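Side-chain contacts in cell wall mannoprotein 1 (Neosartorya fumigata, PDB 5J5L), which binds arachidonic acid in the core of an all-helical fold and is probably a constitutive cell wall protein and antigen of the fungus: residues 102-105 / 106-110; 39-42 / 43-47. All blocks are in the same frame, centred on the assembly; numbering follows the deposited sequence.

Interaction 1: 102-105 / 106-110; sequences LVLS and DLNAL. With ACD (arachidonic acid), chain B.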
# COMPACT_ATOMS: atom_id res chain seq x y z
N LEU A 102 -16.49 4.26 -3.77
CA LEU A 102 -15.35 3.70 -4.49
C LEU A 102 -14.03 3.88 -3.72
O LEU A 102 -13.23 2.95 -3.60
CB LEU A 102 -15.28 4.32 -5.89
CG LEU A 102 -14.17 3.79 -6.80
CD1 LEU A 102 -14.30 2.28 -6.99
CD2 LEU A 102 -14.23 4.51 -8.14
N VAL A 103 -13.80 5.07 -3.19
CA VAL A 103 -12.65 5.32 -2.35
C VAL A 103 -12.67 4.36 -1.15
O VAL A 103 -11.65 3.72 -0.85
CB VAL A 103 -12.58 6.79 -1.89
CG1 VAL A 103 -11.45 6.99 -0.89
CG2 VAL A 103 -12.40 7.70 -3.10
N LEU A 104 -13.83 4.24 -0.50
CA LEU A 104 -13.95 3.40 0.69
C LEU A 104 -13.68 1.95 0.33
O LEU A 104 -12.93 1.26 1.04
CB LEU A 104 -15.33 3.56 1.32
CG LEU A 104 -15.56 2.85 2.64
CD1 LEU A 104 -14.54 3.32 3.68
CD2 LEU A 104 -16.99 3.11 3.13
N SER A 105 -14.24 1.49 -0.78
CA SER A 105 -14.03 0.10 -1.23
C SER A 105 -12.55 -0.16 -1.46
O SER A 105 -12.01 -1.21 -1.04
CB SER A 105 -14.82 -0.16 -2.51
OG SER A 105 -14.65 -1.50 -2.97
N ASP A 106 -11.90 0.78 -2.13
CA ASP A 106 -10.48 0.71 -2.42
C ASP A 106 -9.66 0.69 -1.13
O ASP A 106 -8.75 -0.14 -0.99
CB ASP A 106 -10.02 1.91 -3.26
CG ASP A 106 -10.47 1.85 -4.71
OD1 ASP A 106 -11.08 0.85 -5.17
OD2 ASP A 106 -10.19 2.86 -5.42
N LEU A 107 -9.98 1.56 -0.18
CA LEU A 107 -9.23 1.61 1.08
C LEU A 107 -9.31 0.27 1.83
O LEU A 107 -8.28 -0.22 2.31
CB LEU A 107 -9.74 2.72 1.98
CG LEU A 107 -9.36 4.14 1.56
CD1 LEU A 107 -10.19 5.13 2.37
CD2 LEU A 107 -7.87 4.40 1.75
N ASN A 108 -10.50 -0.30 1.90
CA ASN A 108 -10.66 -1.58 2.60
C ASN A 108 -9.90 -2.71 1.90
O ASN A 108 -9.25 -3.53 2.56
CB ASN A 108 -12.14 -1.91 2.75
CG ASN A 108 -12.80 -1.10 3.84
OD1 ASN A 108 -12.28 -1.01 4.96
ND2 ASN A 108 -13.95 -0.51 3.53
N ALA A 109 -9.96 -2.74 0.56
CA ALA A 109 -9.20 -3.74 -0.22
C ALA A 109 -7.70 -3.58 -0.02
O ALA A 109 -6.98 -4.56 0.20
CB ALA A 109 -9.53 -3.64 -1.71
N LEU A 110 -7.22 -2.35 -0.11
CA LEU A 110 -5.80 -2.09 0.04
C LEU A 110 -5.28 -2.42 1.44
O LEU A 110 -4.18 -2.98 1.57
CB LEU A 110 -5.50 -0.63 -0.30
CG LEU A 110 -5.58 -0.32 -1.80
CD1 LEU A 110 -5.70 1.19 -1.99
CD2 LEU A 110 -4.39 -0.87 -2.58
C1 ACD B . -8.47 10.82 -8.27
C2 ACD B . -9.12 9.71 -7.47
C3 ACD B . -10.36 10.24 -6.78
C4 ACD B . -11.21 9.08 -6.24
C5 ACD B . -11.51 8.10 -7.34
C6 ACD B . -11.17 6.80 -7.33
C7 ACD B . -10.50 6.11 -6.17
C8 ACD B . -9.03 5.83 -6.42
C9 ACD B . -8.09 5.88 -5.47
C10 ACD B . -8.32 6.28 -4.02
C11 ACD B . -8.45 5.07 -3.13
C12 ACD B . -7.61 4.71 -2.15
C13 ACD B . -6.33 5.42 -1.74
C14 ACD B . -5.23 4.80 -2.58
C15 ACD B . -3.97 4.62 -2.17
C16 ACD B . -3.48 5.02 -0.80
C17 ACD B . -2.18 4.28 -0.51
C18 ACD B . -2.40 2.79 -0.32
C19 ACD B . -1.14 2.10 0.12
C20 ACD B . -1.07 0.64 -0.25
O1 ACD B . -7.63 11.49 -7.66
O2 ACD B . -8.75 11.00 -9.47
O HOH W 1 -12.84 -1.17 -4.96
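The wall of the arachidonic acid pocket formed by helix 100-124 carries this contact, where Val103 and Leu107, one turn apart, lie side by side and point the same way. Val103 CG1 packs on Leu107 CD1 at 4.0 Å, while their other methyls turn to the lipid: Val103 CG2 comes within 3.6 Å of arachidonic acid C4, and Leu107 CD2 touches C12 and C13. Leu102 CD2 and Leu110 CD1 extend the apolar lining, the latter 3.7 Å from C14. Among these groups stands the carboxylate of Asp106. Its CG lies anti to the carbonyl carbon (chi1 -73°), which places the acid beside Leu102, with OD1 4.0 Å from Leu102 CD1 and OD2 3.3 Å from arachidonic acid C8. A water donates to OD1 over 2.7 Å and is hydrogen-bonded to Ser105 OG as well, bridging neighbouring residues. On another side, Leu104 CG rests 3.8 Å from Asn108 ND2, next to Ile148 of helix 127-150. The i to i+4 backbone bonds, such as Leu107 N to Val103 O, fix the spacing of these side chains. Leucine and valine methyls thus meet the acyl chain by apolar packing. Gln38 of helix 31-56 donates to OD2 of the buried acid and the water holds OD1, but Glu41 brings a second acid close to OD1, which may raise the pKa of either group.

Interaction 2: 39-42 / 43-47; sequences AVEQ and QLESD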
# COMPACT_ATOMS: atom_id res chain seq x y z
N ALA A 39 -7.72 3.04 -12.25
CA ALA A 39 -6.91 2.07 -13.01
C ALA A 39 -5.55 1.86 -12.30
O ALA A 39 -5.08 0.73 -12.14
CB ALA A 39 -6.70 2.55 -14.44
N VAL A 40 -4.96 2.96 -11.83
CA VAL A 40 -3.69 2.87 -11.09
C VAL A 40 -3.92 2.16 -9.77
O VAL A 40 -3.12 1.31 -9.36
CB VAL A 40 -3.03 4.23 -10.85
CG1 VAL A 40 -1.69 4.05 -10.15
CG2 VAL A 40 -2.83 4.97 -12.17
N GLU A 41 -5.03 2.47 -9.11
CA GLU A 41 -5.35 1.81 -7.84
C GLU A 41 -5.49 0.30 -8.02
O GLU A 41 -5.07 -0.46 -7.15
CB GLU A 41 -6.60 2.40 -7.23
CG GLU A 41 -6.90 1.90 -5.83
CD GLU A 41 -7.57 0.55 -5.78
OE1 GLU A 41 -8.15 0.10 -6.80
OE2 GLU A 41 -7.56 -0.06 -4.67
N GLN A 42 -6.09 -0.12 -9.13
CA GLN A 42 -6.30 -1.55 -9.39
C GLN A 42 -4.97 -2.24 -9.73
O GLN A 42 -4.75 -3.39 -9.34
CB GLN A 42 -7.34 -1.75 -10.48
CG GLN A 42 -8.75 -1.43 -10.00
CD GLN A 42 -9.32 -2.52 -9.11
OE1 GLN A 42 -9.46 -2.36 -7.89
NE2 GLN A 42 -9.64 -3.64 -9.71
N GLN A 43 -4.10 -1.51 -10.43
CA GLN A 43 -2.72 -1.98 -10.67
C GLN A 43 -1.99 -2.16 -9.34
O GLN A 43 -1.30 -3.16 -9.12
CB GLN A 43 -1.96 -1.01 -11.56
CG GLN A 43 -0.62 -1.55 -12.05
CD GLN A 43 -0.75 -2.87 -12.80
OE1 GLN A 43 -1.47 -2.97 -13.80
NE2 GLN A 43 -0.04 -3.90 -12.33
N LEU A 44 -2.17 -1.20 -8.44
CA LEU A 44 -1.58 -1.27 -7.11
C LEU A 44 -2.05 -2.51 -6.36
O LEU A 44 -1.25 -3.25 -5.80
CB LEU A 44 -1.88 0.00 -6.30
CG LEU A 44 -1.47 0.04 -4.82
CD1 LEU A 44 -0.00 -0.29 -4.64
CD2 LEU A 44 -1.81 1.39 -4.21
N GLU A 45 -3.36 -2.75 -6.37
CA GLU A 45 -3.91 -3.97 -5.75
C GLU A 45 -3.25 -5.24 -6.29
O GLU A 45 -2.84 -6.12 -5.53
CB GLU A 45 -5.43 -4.05 -5.93
CG GLU A 45 -6.24 -3.03 -5.14
CD GLU A 45 -7.73 -3.33 -5.12
OE1 GLU A 45 -8.15 -4.45 -5.46
OE2 GLU A 45 -8.53 -2.44 -4.76
N SER A 46 -3.12 -5.32 -7.62
CA SER A 46 -2.52 -6.46 -8.28
C SER A 46 -1.06 -6.63 -7.86
O SER A 46 -0.59 -7.74 -7.63
CB SER A 46 -2.60 -6.28 -9.80
OG SER A 46 -2.13 -7.41 -10.49
N ASP A 47 -0.34 -5.51 -7.82
CA ASP A 47 1.08 -5.51 -7.47
C ASP A 47 1.31 -5.92 -6.01
O ASP A 47 2.30 -6.62 -5.71
CB ASP A 47 1.71 -4.15 -7.79
CG ASP A 47 1.79 -3.88 -9.32
OD1 ASP A 47 1.77 -4.85 -10.11
OD2 ASP A 47 1.88 -2.71 -9.73
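The side chain of Glu41 crosses that of Glu45, one helical turn further on, and the two acids meet with Glu41 OE2 only 2.6 Å from Glu45 OE2. So short an approach between two oxygens suggests that one of the acids is protonated and donates to the other. The carboxylate planes stand almost perpendicular, 87° apart, and Glu41 OE2 also rests 3.3 Å from Glu45 CG. Glu41 reaches this place because its chain bends at chi2 (-80°), while Glu45 runs extended beyond CG. Gln42 runs alongside Glu45, its side chain bent at chi2 as well. On a different face, Gln43 NE2 donates to Asp47 OD1 over 3.0 Å, meeting it from above the carboxylate plane, with a weak second bond to OD2. The backbone keeps a regular i to i+4 ladder, for example Leu44 N to Val40 O at 2.8 Å. This is one turn-to-turn face of helix 31-56 in an all-helical lipid-binding fold: Val40 and Leu44 pack on Leu20 of helix 3-26, Glu41 and Glu45 face helix 100-124 at Leu110 and Ala109, and the side chain of Leu44 comes about 4 Å from the arachidonic acid in its pocket.

Interaction 2 comes first along the chain, on helix 31-56, and interaction 1 follows on helix 100-124; both belong to the hydrophobic surface binding protein A region of the chain. Their centres are about 12 Å apart, and the two helices touch directly. Asp106 CG lies 3.4 Å from Glu41 CD and Asp106 OD1 4.2 Å from Glu45 OE2, so interaction 1 adds a third acid to the pair of interaction 2, which may strengthen its tendency to hold a proton. Ala109 CB packs 3.4 Å from Glu45 OE2. Leu110 and Leu44 bring apolar groups from the two helices to the same lipid. Together the contacts line part of the arachidonic acid pocket of this helical protein.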